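Local coordinates for protein leucine aminopeptidase 1 (Caenorhabditis elegans, PDB 2HC9) that releases N-terminal amino acids, preferably leucine, from peptides using two zinc ions per subunit, and probably acts as a digestive enzyme, at residues 221-226 / 312-317; 329-334 / 420-425; 337-342 / 438-443; 364-369 / 432-437. The protein carries 1 engineered substitution. All coordinates share one frame; numbering follows the deposited sequence.

Interaction 1: residues 221-226 / 312-317; sequences YHVGKA and IANKPD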
loop_
_atom_site.group_PDB
_atom_site.type_symbol
_atom_site.label_atom_id
_atom_site.label_comp_id
_atom_site.label_asym_id
_atom_site.label_seq_id
_atom_site.Cartn_x
_atom_site.Cartn_y
_atom_site.Cartn_z
ATOM N N TYR A 221 -8.097 -15.566 29.095
ATOM C CA TYR A 221 -9.477 -15.827 28.692
ATOM C C TYR A 221 -9.894 -14.973 27.500
ATOM O O TYR A 221 -10.429 -15.486 26.513
ATOM C CB TYR A 221 -10.464 -15.582 29.841
ATOM C CG TYR A 221 -11.885 -15.849 29.405
ATOM C CD1 TYR A 221 -12.730 -14.797 28.998
ATOM C CD2 TYR A 221 -12.382 -17.156 29.349
ATOM C CE1 TYR A 221 -14.057 -15.047 28.596
ATOM C CE2 TYR A 221 -13.690 -17.405 28.946
ATOM C CZ TYR A 221 -14.517 -16.347 28.561
ATOM O OH TYR A 221 -15.814 -16.592 28.146
ATOM N N HIS A 222 -9.710 -13.657 27.616
ATOM C CA HIS A 222 -10.251 -12.795 26.573
ATOM C C HIS A 222 -9.544 -12.950 25.228
ATOM O O HIS A 222 -10.178 -12.890 24.180
ATOM C CB HIS A 222 -10.402 -11.340 27.064
ATOM C CG HIS A 222 -11.473 -11.209 28.112
ATOM N ND1 HIS A 222 -12.816 -11.369 27.829
ATOM C CD2 HIS A 222 -11.391 -10.996 29.448
ATOM C CE1 HIS A 222 -13.517 -11.232 28.946
ATOM N NE2 HIS A 222 -12.674 -11.019 29.947
ATOM N N VAL A 223 -8.241 -13.220 25.258
ATOM C CA VAL A 223 -7.531 -13.528 24.015
ATOM C C VAL A 223 -8.086 -14.793 23.357
ATOM O O VAL A 223 -8.325 -14.817 22.139
ATOM C CB VAL A 223 -5.987 -13.639 24.244
ATOM C CG1 VAL A 223 -5.286 -14.249 23.039
ATOM C CG2 VAL A 223 -5.408 -12.231 24.563
ATOM N N GLY A 224 -8.254 -15.849 24.153
ATOM C CA GLY A 224 -8.575 -17.176 23.589
ATOM C C GLY A 224 -10.054 -17.501 23.396
ATOM O O GLY A 224 -10.389 -18.581 22.881
ATOM N N LYS A 225 -10.939 -16.597 23.830
ATOM C CA LYS A 225 -12.399 -16.884 23.886
ATOM C C LYS A 225 -13.027 -17.077 22.500
ATOM O O LYS A 225 -14.074 -17.708 22.383
ATOM C CB LYS A 225 -13.172 -15.784 24.635
ATOM C CG LYS A 225 -13.075 -14.367 24.008
ATOM C CD LYS A 225 -13.757 -13.298 24.904
ATOM C CE LYS A 225 -13.338 -11.888 24.473
ATOM N NZ LYS A 225 -14.088 -10.845 25.222
ATOM N N ALA A 226 -12.396 -16.527 21.459
ATOM C CA ALA A 226 -12.916 -16.708 20.099
ATOM C C ALA A 226 -12.162 -17.819 19.346
ATOM O O ALA A 226 -12.259 -17.938 18.128
ATOM C CB ALA A 226 -12.863 -15.382 19.331
ATOM N N ILE A 312 -17.608 -12.461 19.231
ATOM C CA ILE A 312 -17.227 -12.385 20.632
ATOM C C ILE A 312 -15.747 -12.120 20.867
ATOM O O ILE A 312 -15.328 -11.990 22.018
ATOM C CB ILE A 312 -17.740 -13.588 21.459
ATOM C CG1 ILE A 312 -17.047 -14.897 21.033
ATOM C CG2 ILE A 312 -19.283 -13.632 21.426
ATOM C CD1 ILE A 312 -17.105 -15.989 22.117
ATOM N N ALA A 313 -14.963 -11.994 19.794
ATOM C CA ALA A 313 -13.501 -11.780 19.951
ATOM C C ALA A 313 -13.200 -10.389 20.540
ATOM O O ALA A 313 -14.027 -9.464 20.430
ATOM C CB ALA A 313 -12.757 -11.956 18.606
ATOM N N ASN A 314 -12.016 -10.244 21.134
ATOM C CA ASN A 314 -11.422 -8.925 21.418
ATOM C C ASN A 314 -11.533 -7.986 20.202
ATOM O O ASN A 314 -11.378 -8.439 19.055
ATOM C CB ASN A 314 -9.917 -9.071 21.715
ATOM C CG ASN A 314 -9.615 -9.640 23.105
ATOM O OD1 ASN A 314 -10.432 -9.572 24.031
ATOM N ND2 ASN A 314 -8.391 -10.196 23.244
ATOM N N LYS A 315 -11.801 -6.714 20.473
ATOM C CA LYS A 315 -11.923 -5.637 19.484
ATOM C C LYS A 315 -11.031 -4.495 20.005
ATOM O O LYS A 315 -11.015 -4.261 21.200
ATOM C CB LYS A 315 -13.347 -5.041 19.513
ATOM C CG LYS A 315 -14.506 -5.936 19.233
ATOM C CD LYS A 315 -15.812 -5.189 19.333
ATOM C CE LYS A 315 -16.507 -5.430 20.655
ATOM N NZ LYS A 315 -17.484 -6.530 20.565
ATOM N N PRO A 316 -10.312 -3.778 19.145
ATOM C CA PRO A 316 -9.532 -2.661 19.713
ATOM C C PRO A 316 -10.453 -1.592 20.294
ATOM O O PRO A 316 -11.453 -1.240 19.662
ATOM C CB PRO A 316 -8.763 -2.097 18.514
ATOM C CG PRO A 316 -9.519 -2.627 17.285
ATOM C CD PRO A 316 -10.114 -3.933 17.691
ATOM N N ASP A 317 -10.096 -1.129 21.494
ATOM C CA ASP A 317 -10.879 -0.251 22.393
ATOM C C ASP A 317 -11.358 -1.018 23.622
ATOM O O ASP A 317 -11.607 -0.396 24.672
ATOM C CB ASP A 317 -12.114 0.399 21.749
ATOM C CG ASP A 317 -11.763 1.447 20.706
ATOM O OD1 ASP A 317 -10.574 1.809 20.545
ATOM O OD2 ASP A 317 -12.717 1.892 20.033
HETATM O O HOH W 1 -10.654 -12.762 21.443
HETATM O O HOH W 2 -12.667 -8.284 25.028
HETATM O O HOH W 3 -16.688 -11.456 24.189
#
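Lys-225 holds CG between its backbone N and carbonyl carbon (chi1 61°) and runs extended beyond it past the backbone oxygen of Ile-312, while Asn-314 turns CG anti to its own carbonyl carbon (chi1 -75°), bringing that atom 3.5 Å from His-222 O. The lysine and the asparagine side chains cross at about a right angle, and Lys-225 CE comes within 3.2 Å of Ile-312 O. At the lysine tip, NZ donates to His-222 ND1 over 2.9 Å, tilted 20° from the imidazole plane. On one face of that ring Tyr-221 CD1 sits 3.6 Å above the centre of His-222. NZ also donates to two waters: one in turn donates a hydrogen bond to Ile-312 O at 2.6 Å, the other to Asn-314 OD1 at 2.8 Å. A third water accepts from Asn-314 N at 2.9 Å beside His-222 O. The apolar end of the contact is small, Ala-226 CB against Ala-313 CB at 3.5 Å. Val-223 packs on the zinc ligand Glu-336, and Ile-312 touches Pro-228 of a neighbouring subunit. The C-terminal part of helix 218-224 with the residues after it, and the loop 312-317, are thus joined by water rather than by direct hydrogen bonds, with three acceptors gathered round one ammonium; the nearby positive charge of Lys-225 would probably favour a neutral His-222, whose ND1 is the acceptor.

Interaction 2: residues 329-334 / 420-425; sequences EINNTD and DMKNSN. With ZN (zinc ion), chain B.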
loop_
_atom_site.group_PDB
_atom_site.type_symbol
_atom_site.label_atom_id
_atom_site.label_comp_id
_atom_site.label_asym_id
_atom_site.label_seq_id
_atom_site.Cartn_x
_atom_site.Cartn_y
_atom_site.Cartn_z
ATOM N N GLU A 329 -6.244 -1.480 28.172
ATOM C CA GLU A 329 -7.009 -1.114 26.959
ATOM C C GLU A 329 -6.337 -1.808 25.796
ATOM O O GLU A 329 -5.158 -1.534 25.488
ATOM C CB GLU A 329 -6.963 0.400 26.747
ATOM C CG GLU A 329 -7.741 0.845 25.528
ATOM C CD GLU A 329 -7.710 2.363 25.324
ATOM O OE1 GLU A 329 -7.022 3.107 26.081
ATOM O OE2 GLU A 329 -8.389 2.795 24.380
ATOM N N ILE A 330 -7.070 -2.719 25.167
ATOM C CA ILE A 330 -6.528 -3.445 24.022
ATOM C C ILE A 330 -6.699 -2.564 22.790
ATOM O O ILE A 330 -7.826 -2.387 22.311
ATOM C CB ILE A 330 -7.270 -4.776 23.808
ATOM C CG1 ILE A 330 -7.236 -5.622 25.092
ATOM C CG2 ILE A 330 -6.663 -5.551 22.591
ATOM C CD1 ILE A 330 -8.098 -6.918 25.036
ATOM N N ASN A 331 -5.596 -2.010 22.268
ATOM C CA ASN A 331 -5.674 -1.301 20.985
ATOM C C ASN A 331 -5.088 -2.100 19.830
ATOM O O ASN A 331 -5.061 -1.639 18.696
ATOM C CB ASN A 331 -5.048 0.105 21.081
ATOM C CG ASN A 331 -3.561 0.074 21.405
ATOM O OD1 ASN A 331 -3.069 -0.851 22.061
ATOM N ND2 ASN A 331 -2.836 1.097 20.948
ATOM N N ASN A 332 -4.595 -3.299 20.141
ATOM C CA ASN A 332 -4.044 -4.177 19.134
ATOM C C ASN A 332 -4.319 -5.641 19.500
ATOM O O ASN A 332 -3.659 -6.220 20.357
ATOM C CB ASN A 332 -2.534 -3.925 18.969
ATOM C CG ASN A 332 -1.932 -4.713 17.822
ATOM O OD1 ASN A 332 -2.594 -5.549 17.199
ATOM N ND2 ASN A 332 -0.668 -4.456 17.547
ATOM N N THR A 333 -5.302 -6.229 18.839
ATOM C CA THR A 333 -5.693 -7.617 19.105
ATOM C C THR A 333 -4.607 -8.604 18.724
ATOM O O THR A 333 -4.649 -9.734 19.175
ATOM C CB THR A 333 -6.992 -8.025 18.360
ATOM O OG1 THR A 333 -6.770 -7.959 16.939
ATOM C CG2 THR A 333 -8.158 -7.098 18.774
ATOM N N ASP A 334 -3.656 -8.176 17.885
ATOM C CA ASP A 334 -2.510 -9.024 17.469
ATOM C C ASP A 334 -1.333 -8.903 18.461
ATOM O O ASP A 334 -0.318 -9.608 18.343
ATOM C CB ASP A 334 -2.073 -8.593 16.066
ATOM C CG ASP A 334 -1.222 -9.631 15.346
ATOM O OD1 ASP A 334 -0.994 -10.758 15.853
ATOM O OD2 ASP A 334 -0.782 -9.316 14.231
ATOM N N ASP A 420 -5.427 1.409 32.942
ATOM C CA ASP A 420 -4.112 1.513 33.551
ATOM C C ASP A 420 -3.006 1.557 32.501
ATOM O O ASP A 420 -1.975 2.179 32.715
ATOM C CB ASP A 420 -3.880 0.340 34.505
ATOM C CG ASP A 420 -4.741 0.428 35.746
ATOM O OD1 ASP A 420 -5.109 1.558 36.158
ATOM O OD2 ASP A 420 -5.027 -0.639 36.328
ATOM N N MET A 421 -3.251 0.944 31.349
ATOM C CA MET A 421 -2.289 1.001 30.235
ATOM C C MET A 421 -2.981 0.477 28.986
ATOM O O MET A 421 -4.042 -0.163 29.068
ATOM C CB MET A 421 -1.059 0.124 30.527
ATOM C CG MET A 421 -1.405 -1.369 30.626
ATOM S SD MET A 421 -0.218 -2.298 31.624
ATOM C CE MET A 421 -0.909 -1.897 33.223
ATOM N N LYS A 422 -2.379 0.751 27.838
ATOM C CA LYS A 422 -2.758 0.077 26.584
ATOM C C LYS A 422 -1.816 -1.115 26.414
ATOM O O LYS A 422 -0.756 -1.134 27.016
ATOM C CB LYS A 422 -2.545 1.031 25.405
ATOM C CG LYS A 422 -3.453 2.256 25.379
ATOM C CD LYS A 422 -3.358 2.979 24.027
ATOM C CE LYS A 422 -4.315 4.180 24.003
ATOM N NZ LYS A 422 -4.228 4.949 22.718
ATOM N N ASN A 423 -2.176 -2.079 25.573
ATOM C CA ASN A 423 -1.262 -3.190 25.283
ATOM C C ASN A 423 -0.218 -2.917 24.188
ATOM O O ASN A 423 0.767 -3.627 24.087
ATOM C CB ASN A 423 -2.035 -4.515 25.053
ATOM C CG ASN A 423 -2.717 -4.597 23.679
ATOM O OD1 ASN A 423 -3.248 -3.617 23.173
ATOM N ND2 ASN A 423 -2.751 -5.794 23.101
ATOM N N SER A 424 -0.418 -1.879 23.379
ATOM C CA SER A 424 0.572 -1.563 22.352
ATOM C C SER A 424 0.515 -0.093 22.000
ATOM O O SER A 424 -0.317 0.656 22.525
ATOM C CB SER A 424 0.405 -2.446 21.101
ATOM O OG SER A 424 -0.568 -1.930 20.251
ATOM N N ASN A 425 1.424 0.310 21.130
ATOM C CA ASN A 425 1.412 1.653 20.567
ATOM C C ASN A 425 1.489 1.503 19.055
ATOM O O ASN A 425 2.405 0.860 18.526
ATOM C CB ASN A 425 2.600 2.446 21.132
ATOM C CG ASN A 425 2.570 3.902 20.720
ATOM O OD1 ASN A 425 2.318 4.215 19.559
ATOM N ND2 ASN A 425 2.808 4.798 21.671
HETATM ZN ZN ZN B . -0.417 -11.642 17.540
HETATM O O HOH W 4 1.511 -11.993 18.054
#
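Glu-329 and Lys-422 form a parallel bridge at the edge of the small sheet of strands 319-321, 327-329 and 421-422, their side chains side by side and pointing the same way. Glu-329 N donates to Met-421 O at 2.7 Å, and Glu-329 O accepts from Asn-423 N. The charged ends stay apart, Glu-329 OE1 4.7 Å from Lys-422 NZ, and OE1 is hydrogen-bonded to Ser-416 OG. Beyond the bridge Asn-331 and Asn-423 slide past each other in opposite directions, amide planes 65° apart. Asn-423 OD1 takes Asn-331 N at 3.0 Å and, weakly, Asn-332 N; its ND2 gives to Asn-332 O at 2.9 Å. A chi1 of 63° puts Asn-331 CG between the backbone N and the carbonyl carbon, and its amide meets Ser-424: ND2 reaches Ser-424 O at 3.0 Å from above the carbonyl plane, and OD1 accepts from Ser-424 OG. An alanine in place of Asn-331 would probably leave the carbonyl and hydroxyl of Ser-424 without these mates and its OG freer to turn. Farther on, Asn-332 OD1 closes an Asx turn with Asp-334 N, and Asp-334 grips the zinc ion twice, through O at 2.2 Å and OD1 at 2.0 Å.

Interaction 3: residues 337-342 / 438-443; sequences GRLILA and GLLIGA. Engineered in segment 438-443: Leu-440 (natural residue Phe). With BCT (bicarbonate ion), chain D.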
loop_
_atom_site.group_PDB
_atom_site.type_symbol
_atom_site.label_atom_id
_atom_site.label_comp_id
_atom_site.label_asym_id
_atom_site.label_seq_id
_atom_site.Cartn_x
_atom_site.Cartn_y
_atom_site.Cartn_z
ATOM N N GLY A 337 0.022 -12.047 22.744
ATOM C CA GLY A 337 0.971 -12.815 23.558
ATOM C C GLY A 337 1.305 -12.116 24.870
ATOM O O GLY A 337 1.358 -12.737 25.926
ATOM N N ARG A 338 1.488 -10.808 24.809
ATOM C CA ARG A 338 1.878 -10.068 25.995
ATOM C C ARG A 338 0.738 -10.024 27.031
ATOM O O ARG A 338 1.003 -10.010 28.238
ATOM C CB ARG A 338 2.360 -8.656 25.619
ATOM C CG ARG A 338 1.244 -7.759 25.004
ATOM C CD ARG A 338 1.868 -6.515 24.313
ATOM N NE ARG A 338 2.466 -6.890 23.028
ATOM C CZ ARG A 338 2.956 -6.004 22.157
ATOM N NH1 ARG A 338 2.890 -4.692 22.437
ATOM N NH2 ARG A 338 3.475 -6.426 21.006
ATOM N N LEU A 339 -0.513 -10.053 26.566
ATOM C CA LEU A 339 -1.685 -10.098 27.471
ATOM C C LEU A 339 -1.685 -11.432 28.222
ATOM O O LEU A 339 -1.823 -11.476 29.439
ATOM C CB LEU A 339 -2.997 -9.984 26.672
ATOM C CG LEU A 339 -3.225 -8.602 25.987
ATOM C CD1 LEU A 339 -4.492 -8.633 25.138
ATOM C CD2 LEU A 339 -3.310 -7.479 27.037
ATOM N N ILE A 340 -1.534 -12.529 27.486
ATOM C CA ILE A 340 -1.620 -13.824 28.156
ATOM C C ILE A 340 -0.438 -14.034 29.104
ATOM O O ILE A 340 -0.602 -14.625 30.189
ATOM C CB ILE A 340 -1.847 -15.002 27.173
ATOM C CG1 ILE A 340 -0.567 -15.338 26.380
ATOM C CG2 ILE A 340 -3.035 -14.685 26.213
ATOM C CD1 ILE A 340 -0.704 -16.579 25.430
ATOM N N LEU A 341 0.749 -13.562 28.698
ATOM C CA LEU A 341 1.932 -13.675 29.531
ATOM C C LEU A 341 1.862 -12.785 30.764
ATOM O O LEU A 341 2.420 -13.145 31.777
ATOM C CB LEU A 341 3.215 -13.376 28.747
ATOM C CG LEU A 341 3.572 -14.403 27.654
ATOM C CD1 LEU A 341 4.583 -13.788 26.696
ATOM C CD2 LEU A 341 4.131 -15.720 28.258
ATOM N N ALA A 342 1.194 -11.628 30.676
ATOM C CA ALA A 342 0.994 -10.786 31.869
ATOM C C ALA A 342 0.281 -11.597 32.976
ATOM O O ALA A 342 0.616 -11.495 34.173
ATOM C CB ALA A 342 0.136 -9.528 31.503
ATOM N N GLY A 438 7.620 -6.288 25.900
ATOM C CA GLY A 438 7.985 -6.943 27.160
ATOM C C GLY A 438 7.548 -6.166 28.389
ATOM O O GLY A 438 7.165 -6.752 29.402
ATOM N N LEU A 439 7.580 -4.831 28.300
ATOM C CA LEU A 439 7.194 -3.979 29.438
ATOM C C LEU A 439 5.712 -4.081 29.746
ATOM O O LEU A 439 5.315 -3.903 30.893
ATOM C CB LEU A 439 7.564 -2.506 29.168
ATOM C CG LEU A 439 9.073 -2.207 29.186
ATOM C CD1 LEU A 439 9.285 -0.730 28.744
ATOM C CD2 LEU A 439 9.650 -2.470 30.573
ATOM N N LEU A 440 4.884 -4.372 28.739
ATOM C CA LEU A 440 3.465 -4.607 29.027
ATOM C C LEU A 440 3.356 -5.807 29.986
ATOM O O LEU A 440 2.616 -5.749 30.961
ATOM C CB LEU A 440 2.662 -4.891 27.738
ATOM C CG LEU A 440 1.162 -5.188 27.877
ATOM C CD1 LEU A 440 0.783 -6.603 28.425
ATOM C CD2 LEU A 440 0.386 -4.018 28.589
ATOM N N ILE A 441 4.104 -6.875 29.703
ATOM C CA ILE A 441 4.122 -8.048 30.594
ATOM C C ILE A 441 4.596 -7.643 31.997
ATOM O O ILE A 441 3.910 -7.902 33.013
ATOM C CB ILE A 441 5.065 -9.156 30.036
ATOM C CG1 ILE A 441 4.579 -9.650 28.660
ATOM C CG2 ILE A 441 5.146 -10.329 31.021
ATOM C CD1 ILE A 441 5.646 -10.433 27.878
ATOM N N GLY A 442 5.754 -7.000 32.060
ATOM C CA GLY A 442 6.350 -6.656 33.361
ATOM C C GLY A 442 5.563 -5.652 34.181
ATOM O O GLY A 442 5.687 -5.613 35.402
ATOM N N ALA A 443 4.740 -4.842 33.521
ATOM C CA ALA A 443 3.923 -3.847 34.225
ATOM C C ALA A 443 2.960 -4.481 35.241
ATOM O O ALA A 443 2.425 -3.799 36.106
ATOM C CB ALA A 443 3.137 -2.978 33.200
HETATM C C BCT D . 2.384 -10.066 21.165
HETATM O O1 BCT D . 1.937 -11.168 20.828
HETATM O O2 BCT D . 3.245 -9.469 20.490
HETATM O O3 BCT D . 1.906 -9.500 22.242
#
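The bicarbonate pocket beside the zinc ions is lined in part by Arg-338, a predicted active-site residue, whose aliphatic part rests on Leu-440. Helices 337-350 and 433-442 run side by side here, their local axes 8.3 Å apart and 24° from parallel. Leu-440, an engineered residue (phenylalanine in nature), crosses the arginine at about a right angle, its CD1 lying 3.6 Å from Arg-338 CG and 3.4 Å from Arg-338 O. Next to it Ile-441 sends CG1 against the same carbonyl and CD1 to 3.7 Å from Leu-341 CD1. Arg-338 bends at chi3 (76°), which places NE 2.8 Å from bicarbonate O3; NH2 donates almost straight (171°) to O2 at 3.1 Å, with O2 at the edge and in the plane of the guanidinium. O3 also accepts from Arg-338 N. Gly-337 N donates to bicarbonate O1 at 2.8 Å, where a CB on the glycine would clash. NH1 of the arginine is held by Asn-423 O. A methionine in place of Arg-338 would probably leave O2 and O3 of the anion short of donors and Asn-423 O without its mate. The anion is thus gripped by two backbone N-H groups at the start of helix 337-350 and by one guanidinium, so helix end and side chain would both favour its negative charge, consistent with the general-base role proposed for bicarbonate in related M17 enzymes.

Interaction 4: residues 364-369 / 432-437; sequences TGAQAW and PPSAVA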
loop_
_atom_site.group_PDB
_atom_site.type_symbol
_atom_site.label_atom_id
_atom_site.label_comp_id
_atom_site.label_asym_id
_atom_site.label_seq_id
_atom_site.Cartn_x
_atom_site.Cartn_y
_atom_site.Cartn_z
ATOM N N THR A 364 7.207 -10.744 18.808
ATOM C CA THR A 364 7.138 -9.591 17.877
ATOM C C THR A 364 7.952 -9.832 16.610
ATOM O O THR A 364 9.039 -10.379 16.675
ATOM C CB THR A 364 7.633 -8.264 18.541
ATOM O OG1 THR A 364 9.035 -8.355 18.896
ATOM C CG2 THR A 364 6.805 -7.958 19.798
ATOM N N GLY A 365 7.409 -9.395 15.473
ATOM C CA GLY A 365 8.185 -9.216 14.254
ATOM C C GLY A 365 9.332 -8.222 14.424
ATOM O O GLY A 365 10.394 -8.378 13.802
ATOM N N ALA A 366 9.129 -7.220 15.292
ATOM C CA ALA A 366 10.167 -6.219 15.586
ATOM C C ALA A 366 11.443 -6.816 16.179
ATOM O O ALA A 366 12.523 -6.231 16.035
ATOM C CB ALA A 366 9.622 -5.161 16.512
ATOM N N GLN A 367 11.327 -7.975 16.837
ATOM C CA GLN A 367 12.500 -8.612 17.476
ATOM C C GLN A 367 13.695 -8.807 16.506
ATOM O O GLN A 367 14.830 -8.565 16.885
ATOM C CB GLN A 367 12.075 -9.909 18.215
ATOM C CG GLN A 367 13.237 -10.818 18.685
ATOM C CD GLN A 367 13.735 -11.715 17.557
ATOM O OE1 GLN A 367 12.945 -12.407 16.903
ATOM N NE2 GLN A 367 15.038 -11.680 17.300
ATOM N N ALA A 368 13.423 -9.215 15.258
ATOM C CA ALA A 368 14.466 -9.419 14.235
ATOM C C ALA A 368 15.240 -8.114 13.936
ATOM O O ALA A 368 16.417 -8.152 13.551
ATOM C CB ALA A 368 13.850 -9.967 12.957
ATOM N N TRP A 369 14.571 -6.966 14.095
ATOM C CA TRP A 369 15.247 -5.669 13.860
ATOM C C TRP A 369 16.141 -5.260 15.041
ATOM O O TRP A 369 16.982 -4.364 14.928
ATOM C CB TRP A 369 14.219 -4.570 13.529
ATOM C CG TRP A 369 13.464 -4.838 12.241
ATOM C CD1 TRP A 369 12.710 -5.956 11.935
ATOM C CD2 TRP A 369 13.374 -3.979 11.103
ATOM N NE1 TRP A 369 12.179 -5.835 10.673
ATOM C CE2 TRP A 369 12.575 -4.634 10.141
ATOM C CE3 TRP A 369 13.887 -2.727 10.805
ATOM C CZ2 TRP A 369 12.272 -4.061 8.907
ATOM C CZ3 TRP A 369 13.598 -2.162 9.561
ATOM C CH2 TRP A 369 12.800 -2.830 8.632
ATOM N N PRO A 432 12.379 0.617 21.842
ATOM C CA PRO A 432 12.337 -0.432 20.792
ATOM C C PRO A 432 10.984 -1.168 20.955
ATOM O O PRO A 432 10.617 -1.488 22.083
ATOM C CB PRO A 432 13.488 -1.384 21.188
ATOM C CG PRO A 432 14.294 -0.678 22.249
ATOM C CD PRO A 432 13.463 0.423 22.833
ATOM N N PRO A 433 10.202 -1.356 19.873
ATOM C CA PRO A 433 8.900 -2.029 20.028
ATOM C C PRO A 433 8.933 -3.370 20.761
ATOM O O PRO A 433 7.998 -3.657 21.544
ATOM C CB PRO A 433 8.415 -2.196 18.574
ATOM C CG PRO A 433 9.028 -0.984 17.876
ATOM C CD PRO A 433 10.402 -0.869 18.493
ATOM N N SER A 434 9.997 -4.162 20.560
ATOM C CA SER A 434 10.133 -5.444 21.285
ATOM C C SER A 434 10.291 -5.268 22.794
ATOM O O SER A 434 9.840 -6.113 23.576
ATOM C CB SER A 434 11.283 -6.284 20.733
ATOM O OG SER A 434 11.089 -6.480 19.339
ATOM N N ALA A 435 10.918 -4.165 23.200
ATOM C CA ALA A 435 11.105 -3.860 24.615
ATOM C C ALA A 435 9.778 -3.411 25.212
ATOM O O ALA A 435 9.396 -3.840 26.305
ATOM C CB ALA A 435 12.161 -2.740 24.765
ATOM N N VAL A 436 9.061 -2.566 24.474
ATOM C CA VAL A 436 7.765 -2.074 24.925
ATOM C C VAL A 436 6.788 -3.249 25.110
ATOM O O VAL A 436 6.053 -3.315 26.107
ATOM C CB VAL A 436 7.207 -0.989 23.938
ATOM C CG1 VAL A 436 5.764 -0.618 24.297
ATOM C CG2 VAL A 436 8.099 0.249 24.014
ATOM N N ALA A 437 6.835 -4.197 24.173
ATOM C CA ALA A 437 6.023 -5.408 24.269
ATOM C C ALA A 437 6.342 -6.154 25.567
ATOM O O ALA A 437 5.443 -6.602 26.268
ATOM C CB ALA A 437 6.300 -6.325 23.036
HETATM O O HOH W 5 12.177 -3.952 18.631
#
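Thr-364 and Ser-434 meet hydroxyl to hydroxyl where the first turn of helix 433-442 abuts the capped turn leading into the short helix 367-371. This is the tight part. Ser-434 has OG anti to its carbonyl carbon (chi1 -56°) and donates to Thr-364 OG1 at 2.8 Å; Thr-364 OG1 also bonds Asp-457 and accepts a weak capping bond from Gln-367 N at 3.1 Å. Three groups thus converge on one oxygen. Ser-434 OG is wedged beside the turn as well, 3.4 Å from Ala-366 CB. Flanking it, Thr-364 CG2 lies 3.7 Å from Ala-437 CB, two methyls that both also pack on Arg-338 at the bicarbonate pocket. Toward Pro-433 the contact is apolar, with no hydroxyl bond: Ala-366 CB touches Pro-433 CB at 3.8 Å, and Trp-369 of a neighbouring subunit packs on both residues, tying this rim to the assembly. On the solvent side Gly-365 is exposed, and its N bonds a glycerol, probably from the crystallisation liquor. A water bridges the two backbones: it accepts from Ser-434 N at 2.9 Å and gives only a weak, 3.5 Å bond to Ala-366 O.

All four contacts lie in the M17 catalytic domain. Interaction 1 closes before interaction 2 opens, their centres about 12 Å apart; Asp-317 N probably bonds Ile-330 O between them. Interactions 2 and 3 alternate along the chain, their centres about 11 Å apart, with the zinc-binding loop 329-334 leading into helix 337-350. Interactions 3 and 4 share helix 433-442, centres about 13 Å apart; interaction 4 touches neither 1 nor 2, and both its segments fall between those of interaction 3 in the chain. Interaction 3 is the hub: Leu-339 and Ile-340 meet Val-223 of interaction 1, and Arg-338 touches interactions 2 and 4, so sheet edge, helices and subunit-facing loops converge around the zinc and bicarbonate sites.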